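Local coordinates for protein farnesyl diphosphate phosphatase YisP (Bacillus subtilis subsp. subtilis, PDB 3WE9) that hydrolyses farnesyl diphosphate to farnesol and diphosphate, a step involved in biofilm formation, at residues I21-Y25 against L48-H52. Sequence-based numbering, arbitrary orientation.
Sequences IVGEY and LSFCH
His52, on helix 38-54, reaches across to helix 6-25 with CG anti to the backbone N (chi1 177°), while the phenol of Tyr25, on helix 6-25, leaves with CG beside its backbone N; these torsions bring the rings face to face in an offset stack. Their centroids lie 4.0 Å apart and the planes are inclined by 20°. The overlap is led by the imidazole rim: His52 NE2 sits over one phenol face, 3.1 Å from Tyr25 CD2, a close approach. On the other phenol face lies the carboxylate carbon of Glu24. Tyr25 CB adds a CH-pi contact, 4.1 Å from the centroid of the imidazole, and CG2 of Ile21 reaches His52 CD2 at 3.8 Å, at an oblique angle to that ring, while also sitting at the phenol edge. Replacing His52 by an alanine is likely to leave one face of the Tyr25 ring without its stacking partner and the phenol freer to turn. One turn back, Val22 CG2 touches both Ser49 OG, at 3.5 Å, and Leu48 CB, at 3.9 Å. The buried Ser49 hydroxyl is satisfied within its own helix by Trp45 O, and Val22 also touches Phe30 of helix 27-33. The segment axes cross at 59° and no hydrogen bond links the two segments; this is helix-helix packing that joins two early helices of the all-helical squalene/phytoene synthase fold.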
# COMPACT_ATOMS: atom_id res chain seq x y z
N ILE A 21 1.49 2.93 15.37
CA ILE A 21 0.34 2.70 14.50
C ILE A 21 0.72 1.91 13.25
O ILE A 21 0.19 0.82 13.01
CB ILE A 21 -0.30 4.04 14.05
CG1 ILE A 21 -1.00 4.70 15.23
CG2 ILE A 21 -1.26 3.81 12.90
CD1 ILE A 21 -1.66 6.03 14.89
N VAL A 22 1.62 2.46 12.45
CA VAL A 22 2.05 1.80 11.23
C VAL A 22 2.61 0.42 11.54
O VAL A 22 2.34 -0.54 10.83
CB VAL A 22 3.12 2.63 10.48
CG1 VAL A 22 3.52 1.93 9.19
CG2 VAL A 22 2.58 4.03 10.17
N GLY A 23 3.37 0.33 12.62
CA GLY A 23 3.95 -0.94 12.99
C GLY A 23 2.90 -1.98 13.31
O GLY A 23 3.11 -3.18 13.14
N GLU A 24 1.74 -1.52 13.77
CA GLU A 24 0.65 -2.41 14.13
C GLU A 24 -0.25 -2.78 12.96
O GLU A 24 -0.62 -3.95 12.81
CB GLU A 24 -0.20 -1.76 15.23
CG GLU A 24 -1.28 -2.68 15.79
CD GLU A 24 -2.03 -2.06 16.95
OE1 GLU A 24 -1.37 -1.58 17.90
OE2 GLU A 24 -3.28 -2.04 16.90
N TYR A 25 -0.60 -1.80 12.13
CA TYR A 25 -1.48 -2.04 11.00
C TYR A 25 -0.81 -2.30 9.65
O TYR A 25 -1.50 -2.52 8.65
CB TYR A 25 -2.46 -0.88 10.88
CG TYR A 25 -3.34 -0.72 12.11
CD1 TYR A 25 -4.29 -1.69 12.43
CD2 TYR A 25 -3.20 0.37 12.96
CE1 TYR A 25 -5.08 -1.57 13.57
CE2 TYR A 25 -3.98 0.50 14.10
CZ TYR A 25 -4.92 -0.48 14.40
OH TYR A 25 -5.70 -0.36 15.53
N LEU A 48 1.82 7.61 6.45
CA LEU A 48 1.00 6.40 6.46
C LEU A 48 0.02 6.36 7.63
O LEU A 48 -1.05 5.76 7.52
CB LEU A 48 1.90 5.15 6.48
CG LEU A 48 2.76 4.95 5.22
CD1 LEU A 48 3.39 3.56 5.26
CD2 LEU A 48 1.91 5.11 3.97
N SER A 49 0.37 6.98 8.75
CA SER A 49 -0.53 7.04 9.89
C SER A 49 -1.75 7.84 9.45
O SER A 49 -2.89 7.48 9.75
CB SER A 49 0.14 7.72 11.09
OG SER A 49 1.12 6.88 11.68
N PHE A 50 -1.49 8.93 8.72
CA PHE A 50 -2.54 9.78 8.19
C PHE A 50 -3.46 8.94 7.32
O PHE A 50 -4.69 9.00 7.45
CB PHE A 50 -1.94 10.91 7.34
CG PHE A 50 -2.94 11.59 6.45
CD1 PHE A 50 -3.80 12.56 6.96
CD2 PHE A 50 -3.05 11.24 5.11
CE1 PHE A 50 -4.75 13.17 6.15
CE2 PHE A 50 -3.99 11.83 4.29
CZ PHE A 50 -4.85 12.80 4.81
N CYS A 51 -2.87 8.15 6.43
CA CYS A 51 -3.63 7.28 5.54
C CYS A 51 -4.51 6.31 6.33
O CYS A 51 -5.71 6.20 6.07
CB CYS A 51 -2.69 6.51 4.62
SG CYS A 51 -1.88 7.53 3.35
N HIS A 52 -3.92 5.62 7.30
CA HIS A 52 -4.66 4.67 8.12
C HIS A 52 -5.82 5.38 8.83
O HIS A 52 -6.96 4.92 8.77
CB HIS A 52 -3.75 4.04 9.18
CG HIS A 52 -4.46 3.10 10.10
ND1 HIS A 52 -4.98 1.89 9.69
CD2 HIS A 52 -4.76 3.21 11.42
CE1 HIS A 52 -5.57 1.29 10.71
NE2 HIS A 52 -5.45 2.07 11.77